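Local coordinates for benzoylformate Decarboxylase (PDB 4K9Q), which probably catalyses the thiamine diphosphate-dependent decarboxylation of benzoylformate to benzaldehyde and carbon dioxide, with magnesium holding the cofactor, at residues E366-E372 with R421-M427; L201-G205 with G217-A221; A272-R276 with T291-V295. Numbering follows the deposited sequence.

Contact 1. Residues E366-E372 with R421-M427; sequences EIVLVEE and RPVVTLM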
loop_
_atom_site.group_PDB
_atom_site.type_symbol
_atom_site.label_atom_id
_atom_site.label_comp_id
_atom_site.label_asym_id
_atom_site.label_seq_id
_atom_site.Cartn_x
_atom_site.Cartn_y
_atom_site.Cartn_z
ATOM N N GLU A 366 -28.094 35.959 12.202
ATOM C CA GLU A 366 -26.821 35.401 11.755
ATOM C C GLU A 366 -26.139 34.479 12.772
ATOM O O GLU A 366 -25.524 34.940 13.739
ATOM C CB GLU A 366 -25.867 36.510 11.329
ATOM C CG GLU A 366 -26.297 37.217 10.064
ATOM C CD GLU A 366 -25.125 37.816 9.324
ATOM O OE1 GLU A 366 -25.245 38.006 8.096
ATOM O OE2 GLU A 366 -24.080 38.083 9.963
ATOM N N ILE A 367 -26.259 33.174 12.533
ATOM C CA ILE A 367 -25.544 32.169 13.311
ATOM C C ILE A 367 -24.869 31.202 12.346
ATOM O O ILE A 367 -25.163 31.197 11.148
ATOM C CB ILE A 367 -26.490 31.356 14.245
ATOM C CG1 ILE A 367 -27.494 30.530 13.434
ATOM C CG2 ILE A 367 -27.211 32.270 15.217
ATOM C CD1 ILE A 367 -28.283 29.537 14.284
ATOM N N VAL A 368 -23.931 30.420 12.864
ATOM C CA VAL A 368 -23.442 29.243 12.155
ATOM C C VAL A 368 -24.095 28.063 12.857
ATOM O O VAL A 368 -24.158 28.040 14.084
ATOM C CB VAL A 368 -21.915 29.138 12.231
ATOM C CG1 VAL A 368 -21.443 27.798 11.672
ATOM C CG2 VAL A 368 -21.264 30.297 11.462
ATOM N N LEU A 369 -24.627 27.114 12.087
ATOM C CA LEU A 369 -25.309 25.958 12.661
ATOM C C LEU A 369 -24.546 24.695 12.287
ATOM O O LEU A 369 -24.284 24.454 11.110
ATOM C CB LEU A 369 -26.746 25.859 12.137
ATOM C CG LEU A 369 -27.541 24.706 12.757
ATOM C CD1 LEU A 369 -27.798 24.981 14.214
ATOM C CD2 LEU A 369 -28.866 24.502 12.019
ATOM N N VAL A 370 -24.189 23.901 13.293
ATOM C CA VAL A 370 -23.477 22.637 13.093
ATOM C C VAL A 370 -24.318 21.522 13.707
ATOM O O VAL A 370 -24.993 21.742 14.708
ATOM C CB VAL A 370 -22.109 22.698 13.787
ATOM C CG1 VAL A 370 -21.358 21.373 13.643
ATOM C CG2 VAL A 370 -21.277 23.847 13.200
ATOM N N GLU A 371 -24.317 20.338 13.106
ATOM C CA GLU A 371 -25.153 19.259 13.631
ATOM C C GLU A 371 -24.457 17.898 13.615
ATOM O O GLU A 371 -23.830 17.509 12.628
ATOM C CB GLU A 371 -26.499 19.202 12.891
ATOM C CG GLU A 371 -27.338 17.942 13.136
ATOM C CD GLU A 371 -26.912 16.764 12.266
ATOM O OE1 GLU A 371 -26.760 15.653 12.817
ATOM O OE2 GLU A 371 -26.722 16.932 11.028
ATOM N N GLU A 372 -24.569 17.191 14.732
ATOM C CA GLU A 372 -24.153 15.795 14.838
ATOM C C GLU A 372 -25.042 15.159 15.896
ATOM O O GLU A 372 -24.599 14.848 17.000
ATOM C CB GLU A 372 -22.674 15.678 15.214
ATOM C CG GLU A 372 -22.104 14.261 15.079
ATOM C CD GLU A 372 -20.606 14.212 15.308
ATOM O OE1 GLU A 372 -19.836 14.726 14.461
ATOM O OE2 GLU A 372 -20.192 13.666 16.344
ATOM N N ARG A 421 -20.034 35.482 14.078
ATOM C CA ARG A 421 -21.295 34.814 14.353
ATOM C C ARG A 421 -21.086 33.736 15.417
ATOM O O ARG A 421 -20.053 33.067 15.423
ATOM C CB ARG A 421 -21.829 34.156 13.081
ATOM C CG ARG A 421 -22.208 35.133 11.986
ATOM C CD ARG A 421 -22.574 34.383 10.712
ATOM N NE ARG A 421 -21.409 33.725 10.130
ATOM C CZ ARG A 421 -21.468 32.853 9.131
ATOM N NH1 ARG A 421 -22.641 32.531 8.612
ATOM N NH2 ARG A 421 -20.358 32.302 8.651
ATOM N N PRO A 422 -22.070 33.548 16.311
ATOM C CA PRO A 422 -21.983 32.416 17.241
ATOM C C PRO A 422 -22.139 31.098 16.484
ATOM O O PRO A 422 -22.863 31.057 15.492
ATOM C CB PRO A 422 -23.169 32.637 18.183
ATOM C CG PRO A 422 -24.128 33.469 17.404
ATOM C CD PRO A 422 -23.286 34.354 16.520
ATOM N N VAL A 423 -21.457 30.048 16.930
ATOM C CA VAL A 423 -21.630 28.736 16.310
ATOM C C VAL A 423 -22.502 27.873 17.214
ATOM O O VAL A 423 -22.072 27.470 18.294
ATOM C CB VAL A 423 -20.286 28.030 16.074
ATOM C CG1 VAL A 423 -20.510 26.649 15.442
ATOM C CG2 VAL A 423 -19.369 28.898 15.205
ATOM N N VAL A 424 -23.726 27.600 16.775
ATOM C CA VAL A 424 -24.651 26.795 17.559
ATOM C C VAL A 424 -24.558 25.349 17.081
ATOM O O VAL A 424 -24.716 25.068 15.892
ATOM C CB VAL A 424 -26.084 27.306 17.390
ATOM C CG1 VAL A 424 -27.057 26.442 18.166
ATOM C CG2 VAL A 424 -26.177 28.758 17.869
ATOM N N THR A 425 -24.291 24.433 18.002
ATOM C CA THR A 425 -23.951 23.055 17.624
ATOM C C THR A 425 -24.916 22.050 18.269
ATOM O O THR A 425 -24.957 21.920 19.500
ATOM C CB THR A 425 -22.479 22.751 18.003
ATOM O OG1 THR A 425 -21.628 23.770 17.453
ATOM C CG2 THR A 425 -22.046 21.398 17.457
ATOM N N LEU A 426 -25.691 21.350 17.439
ATOM C CA LEU A 426 -26.711 20.409 17.909
ATOM C C LEU A 426 -26.084 19.023 18.014
ATOM O O LEU A 426 -25.729 18.427 16.995
ATOM C CB LEU A 426 -27.876 20.368 16.920
ATOM C CG LEU A 426 -28.449 21.728 16.493
ATOM C CD1 LEU A 426 -29.493 21.579 15.367
ATOM C CD2 LEU A 426 -29.014 22.495 17.685
ATOM N N MET A 427 -25.930 18.516 19.236
ATOM C CA MET A 427 -25.145 17.296 19.466
ATOM C C MET A 427 -25.976 16.204 20.117
ATOM O O MET A 427 -26.712 16.466 21.060
ATOM C CB MET A 427 -23.967 17.591 20.406
ATOM C CG MET A 427 -22.923 18.547 19.869
ATOM S SD MET A 427 -22.071 17.899 18.421
ATOM C CE MET A 427 -21.513 16.293 19.006
HETATM O O HOH W 1 -25.563 33.102 9.045
#

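Contact 2. Residues L201-G205 with G217-A221; sequences LLIYG and GIAFA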
loop_
_atom_site.group_PDB
_atom_site.type_symbol
_atom_site.label_atom_id
_atom_site.label_comp_id
_atom_site.label_asym_id
_atom_site.label_seq_id
_atom_site.Cartn_x
_atom_site.Cartn_y
_atom_site.Cartn_z
ATOM N N LEU A 201 -35.862 17.790 -12.992
ATOM C CA LEU A 201 -35.766 17.945 -11.544
ATOM C C LEU A 201 -34.300 18.132 -11.179
ATOM O O LEU A 201 -33.430 17.445 -11.709
ATOM C CB LEU A 201 -36.368 16.723 -10.835
ATOM C CG LEU A 201 -36.237 16.606 -9.308
ATOM C CD1 LEU A 201 -37.464 15.926 -8.688
ATOM C CD2 LEU A 201 -34.960 15.846 -8.955
ATOM N N LEU A 202 -34.029 19.082 -10.292
ATOM C CA LEU A 202 -32.657 19.395 -9.910
ATOM C C LEU A 202 -32.317 18.812 -8.547
ATOM O O LEU A 202 -33.110 18.904 -7.613
ATOM C CB LEU A 202 -32.445 20.909 -9.898
ATOM C CG LEU A 202 -32.510 21.638 -11.236
ATOM C CD1 LEU A 202 -32.516 23.135 -11.017
ATOM C CD2 LEU A 202 -31.327 21.240 -12.081
ATOM N N ILE A 203 -31.137 18.202 -8.447
ATOM C CA ILE A 203 -30.613 17.735 -7.166
ATOM C C ILE A 203 -29.272 18.422 -6.960
ATOM O O ILE A 203 -28.358 18.260 -7.766
ATOM C CB ILE A 203 -30.431 16.211 -7.140
ATOM C CG1 ILE A 203 -31.777 15.516 -7.375
ATOM C CG2 ILE A 203 -29.803 15.764 -5.799
ATOM C CD1 ILE A 203 -31.669 14.008 -7.445
ATOM N N TYR A 204 -29.164 19.213 -5.897
ATOM C CA TYR A 204 -27.941 19.984 -5.636
ATOM C C TYR A 204 -27.162 19.399 -4.456
ATOM O O TYR A 204 -27.748 19.032 -3.435
ATOM C CB TYR A 204 -28.279 21.442 -5.306
ATOM C CG TYR A 204 -28.634 22.334 -6.475
ATOM C CD1 TYR A 204 -28.746 21.835 -7.767
ATOM C CD2 TYR A 204 -28.856 23.692 -6.275
ATOM C CE1 TYR A 204 -29.071 22.674 -8.837
ATOM C CE2 TYR A 204 -29.178 24.534 -7.331
ATOM C CZ TYR A 204 -29.284 24.022 -8.605
ATOM O OH TYR A 204 -29.601 24.872 -9.637
ATOM N N GLY A 205 -25.845 19.321 -4.603
ATOM C CA GLY A 205 -24.978 18.871 -3.533
ATOM C C GLY A 205 -23.983 19.931 -3.107
ATOM O O GLY A 205 -23.956 21.051 -3.637
ATOM N N GLY A 217 -26.586 28.752 -8.471
ATOM C CA GLY A 217 -27.531 27.654 -8.347
ATOM C C GLY A 217 -28.959 28.171 -8.321
ATOM O O GLY A 217 -29.861 27.546 -8.877
ATOM N N ILE A 218 -29.170 29.317 -7.676
ATOM C CA ILE A 218 -30.494 29.933 -7.633
ATOM C C ILE A 218 -30.902 30.395 -9.030
ATOM O O ILE A 218 -32.020 30.127 -9.488
ATOM C CB ILE A 218 -30.534 31.124 -6.669
ATOM C CG1 ILE A 218 -30.356 30.638 -5.225
ATOM C CG2 ILE A 218 -31.865 31.870 -6.797
ATOM C CD1 ILE A 218 -30.121 31.764 -4.248
ATOM N N ALA A 219 -29.985 31.076 -9.711
ATOM C CA ALA A 219 -30.254 31.536 -11.070
ATOM C C ALA A 219 -30.637 30.383 -11.995
ATOM O O ALA A 219 -31.597 30.486 -12.765
ATOM C CB ALA A 219 -29.058 32.304 -11.622
ATOM N N PHE A 220 -29.886 29.287 -11.917
ATOM C CA PHE A 220 -30.122 28.121 -12.762
ATOM C C PHE A 220 -31.507 27.528 -12.503
ATOM O O PHE A 220 -32.258 27.256 -13.430
ATOM C CB PHE A 220 -29.035 27.068 -12.510
ATOM C CG PHE A 220 -28.972 25.997 -13.564
ATOM C CD1 PHE A 220 -28.527 26.293 -14.841
ATOM C CD2 PHE A 220 -29.355 24.697 -13.276
ATOM C CE1 PHE A 220 -28.465 25.308 -15.824
ATOM C CE2 PHE A 220 -29.299 23.704 -14.251
ATOM C CZ PHE A 220 -28.853 24.012 -15.527
ATOM N N ALA A 221 -31.838 27.330 -11.232
ATOM C CA ALA A 221 -33.120 26.746 -10.853
ATOM C C ALA A 221 -34.288 27.628 -11.291
ATOM O O ALA A 221 -35.322 27.131 -11.739
ATOM C CB ALA A 221 -33.174 26.527 -9.340
#

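Contact 3. Residues A272-R276 with T291-V295; sequences APVFR and TLLQV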
loop_
_atom_site.group_PDB
_atom_site.type_symbol
_atom_site.label_atom_id
_atom_site.label_comp_id
_atom_site.label_asym_id
_atom_site.label_seq_id
_atom_site.Cartn_x
_atom_site.Cartn_y
_atom_site.Cartn_z
ATOM N N ALA A 272 -22.755 16.793 -6.535
ATOM C CA ALA A 272 -23.021 15.705 -5.601
ATOM C C ALA A 272 -22.623 14.351 -6.162
ATOM O O ALA A 272 -22.620 14.149 -7.378
ATOM C CB ALA A 272 -24.505 15.675 -5.264
ATOM N N PRO A 273 -22.329 13.402 -5.265
ATOM C CA PRO A 273 -22.271 11.985 -5.636
ATOM C C PRO A 273 -23.630 11.521 -6.161
ATOM O O PRO A 273 -24.683 12.085 -5.829
ATOM C CB PRO A 273 -22.006 11.275 -4.299
ATOM C CG PRO A 273 -21.514 12.343 -3.364
ATOM C CD PRO A 273 -22.162 13.611 -3.813
ATOM N N VAL A 274 -23.608 10.477 -6.972
ATOM C CA VAL A 274 -24.840 9.854 -7.425
ATOM C C VAL A 274 -24.788 8.380 -7.022
ATOM O O VAL A 274 -24.210 7.568 -7.747
ATOM C CB VAL A 274 -25.002 10.008 -8.967
ATOM C CG1 VAL A 274 -26.138 9.128 -9.508
ATOM C CG2 VAL A 274 -25.265 11.454 -9.327
ATOM N N PHE A 275 -25.325 8.026 -5.851
ATOM C CA PHE A 275 -25.796 8.947 -4.819
ATOM C C PHE A 275 -25.206 8.504 -3.485
ATOM O O PHE A 275 -24.787 7.349 -3.338
ATOM C CB PHE A 275 -27.324 8.877 -4.671
ATOM C CG PHE A 275 -28.082 9.589 -5.744
ATOM C CD1 PHE A 275 -28.078 10.975 -5.806
ATOM C CD2 PHE A 275 -28.824 8.871 -6.676
ATOM C CE1 PHE A 275 -28.795 11.644 -6.779
ATOM C CE2 PHE A 275 -29.545 9.533 -7.662
ATOM C CZ PHE A 275 -29.529 10.918 -7.715
ATOM N N ARG A 276 -25.223 9.403 -2.502
ATOM C CA ARG A 276 -24.694 9.095 -1.176
ATOM C C ARG A 276 -25.746 8.353 -0.352
ATOM O O ARG A 276 -26.333 8.894 0.597
ATOM C CB ARG A 276 -24.206 10.372 -0.481
ATOM C CG ARG A 276 -23.489 10.130 0.836
ATOM C CD ARG A 276 -22.911 11.432 1.345
ATOM N NE ARG A 276 -21.730 11.812 0.574
ATOM C CZ ARG A 276 -21.226 13.043 0.560
ATOM N NH1 ARG A 276 -21.810 14.002 1.266
ATOM N NH2 ARG A 276 -20.145 13.308 -0.161
ATOM N N THR A 291 -33.835 9.708 -17.211
ATOM C CA THR A 291 -32.389 9.622 -17.412
ATOM C C THR A 291 -31.775 10.670 -16.497
ATOM O O THR A 291 -32.485 11.540 -15.984
ATOM C CB THR A 291 -31.966 9.882 -18.867
ATOM O OG1 THR A 291 -32.260 11.238 -19.225
ATOM C CG2 THR A 291 -32.692 8.922 -19.817
ATOM N N LEU A 292 -30.468 10.586 -16.286
ATOM C CA LEU A 292 -29.804 11.451 -15.314
ATOM C C LEU A 292 -28.541 12.108 -15.868
ATOM O O LEU A 292 -27.776 11.482 -16.613
ATOM C CB LEU A 292 -29.478 10.647 -14.046
ATOM C CG LEU A 292 -28.769 11.345 -12.880
ATOM C CD1 LEU A 292 -29.213 10.760 -11.523
ATOM C CD2 LEU A 292 -27.262 11.233 -13.047
ATOM N N LEU A 293 -28.331 13.370 -15.487
ATOM C CA LEU A 293 -27.072 14.064 -15.746
ATOM C C LEU A 293 -26.402 14.325 -14.402
ATOM O O LEU A 293 -27.091 14.606 -13.415
ATOM C CB LEU A 293 -27.316 15.403 -16.446
ATOM C CG LEU A 293 -28.133 15.342 -17.736
ATOM C CD1 LEU A 293 -28.386 16.737 -18.273
ATOM C CD2 LEU A 293 -27.414 14.495 -18.760
ATOM N N GLN A 294 -25.071 14.235 -14.369
ATOM C CA GLN A 294 -24.298 14.501 -13.149
ATOM C C GLN A 294 -23.131 15.455 -13.421
ATOM O O GLN A 294 -22.403 15.275 -14.390
ATOM C CB GLN A 294 -23.722 13.196 -12.577
ATOM C CG GLN A 294 -22.958 13.406 -11.260
ATOM C CD GLN A 294 -22.201 12.174 -10.794
ATOM O OE1 GLN A 294 -22.055 11.203 -11.534
ATOM N NE2 GLN A 294 -21.727 12.206 -9.549
ATOM N N VAL A 295 -22.951 16.453 -12.557
ATOM C CA VAL A 295 -21.747 17.294 -12.555
ATOM C C VAL A 295 -21.117 17.171 -11.173
ATOM O O VAL A 295 -21.812 17.336 -10.166
ATOM C CB VAL A 295 -22.098 18.782 -12.789
ATOM C CG1 VAL A 295 -20.878 19.688 -12.557
ATOM C CG2 VAL A 295 -22.674 18.988 -14.187
#

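Contact 1. Residues E366-E372 with R421-M427
Arg421 reaches across to 366-372 just before strand 423-427 begins. Its CG lies 4.0 Å from Glu366 CB, and Val368 CG2 packs over one face of the guanidinium, 3.5 Å from Arg421 CZ. A water joins Arg421 NH1 (3.0 Å) to Ile367 O (2.9 Å), while Glu414 takes the guanidinium in a salt bridge. Pro422 starts the backbone pairing: its O accepts from Val368 N at 2.9 Å, and its ring meets Ile367 (CG to Ile367 CG2, 4.0 Å). Val423 turns its own backbone to the next strand, 449-455, but its CG1 packs 3.7 Å from Val370 CG2. Val424 bonds twice, its N to Val368 O (2.8 Å) and its O from Val370 N (2.9 Å), the step expected of parallel strands. Thr425 stands beside Val370 and touches Ala407 of helix 403-417, with no polar partner for its OG1 in the model. Leu426 repeats both hydrogen bonds, N to Val370 O and O from Glu372 N, both 2.8 Å; on the sheet face it shares with Leu369, their CD1 atoms are 4.0 Å apart. Met427 curls back so that SD sits 3.9 Å from Glu372 CB. The Glu372 carboxylate is held by the backbone N of Gly401 and Asp403; the side chain's nearest atom lies about 6 Å from thiamine diphosphate. The strands run at 16° to each other in the central parallel sheet of the C-terminal thiamine diphosphate-binding domain. Strand 423-428 leads directly into Asp429, a magnesium ligand, at the Gly-Asp-Gly signature that opens the metal-binding motif of this enzyme family.

Contact 2. Residues L201-G205 with G217-A221
Two side chains of strand 201-204, Leu202 and Tyr204, point at helix 214-224. With Tyr204 in chi1 m (-78°), its OH reaches the helix and donates a 2.8 Å hydrogen bond to Gly217 O. That carbonyl also takes the helical bond from Ala221 N (3.1 Å), so it serves two donors and the tyrosine is fixed to the helix without breaking it. The carbonyl lies near the plane of the tyrosine ring, at its edge. Gly217 has no side chain, and a CB there would come within 3.0 Å of Tyr204 CE2, a tight fit. This is the strand-to-helix half of a beta-alpha-beta unit in the Rossmann-like central domain: strand 201-204 and the helical segment 217-221 run antiparallel (169°), their axes 10.8 Å apart at closest approach, and the chain then returns to strand 228-230 beside 201-204. Leu202, in the mt rotamer, packs on two helix residues, CD1 lying 3.8 Å from Ala221 CB and CD2 3.9 Å from Phe220 CE2. Phe220 takes chi1 t, and its ring presents an edge both to Leu202 CD2 and to Tyr204 OH, which is 3.7 Å from Phe220 CD2. Beyond these neighbours the ring packs on Leu319 and Ala322 of helix 315-323, so it links the two helices, while Ala221 and Leu202 both also touch Val228.

Contact 3. Residues A272-R276 with T291-V295
Gln294 lays its extended side chain (chi1 and chi2 both t) alongside Val274, whose CG2 is 3.5 Å from Gln294 CD, and carries its amide on to the backbone beyond. There Gln294 NE2 donates a hydrogen bond to Ala272 O, 3.0 Å long with a 157° angle at the hydrogen. This fastens the start of the irregular segment 272-276 to strand 291-296 through a side chain, where regular sheet pairing is absent. Two residues earlier on the strand, Leu292 points to the same side and supplies the apolar part: its CD1 is 4.0 Å from Val274 CG1 and 3.8 Å from Phe275 CZ. Val274 thus sits between the leucine and the glutamine, touching both. The peptide bond between Val274 and Phe275 is cis, a rare form where no proline follows; Phe275 has its CA-to-CB bond directed sideways, yet the far tip of its ring reaches Leu292. Val269 of strand 266-270 touches Val274, Phe275 and Leu292 and so extends this apolar cluster onto the sheet. Farther along, Arg276 forms a salt bridge with Glu235 and packs on Leu109 of the second subunit. The arrangement belongs to the Rossmann-like central domain: the loop leaving strand 266-270 folds over one face of the parallel sheet before the chain enters the adjacent strand 291-296, a connection that contains no helix.

How the contacts relate
Along the chain the order is contact 2, contact 3, contact 1, each closing before the next opens. Contacts 2 and 3 belong to one parallel sheet, that of the central domain, where strand 266-270 lies between 201-204 and 291-296. Their centres are about 13 Å apart and they touch, Gly205 CA to Ala272 CB at 3.7 Å and Ile203 CD1 to Phe275 CZ at 3.8 Å. Contact 1 lies in the separate sheet of the C-terminal domain, its centre about 25 Å from that of contact 2 and about 29 Å from that of contact 3, with no touch. The central-domain pair is therefore continuous packing away from the cofactor and magnesium sites, whereas contact 1 adjoins the cofactor site.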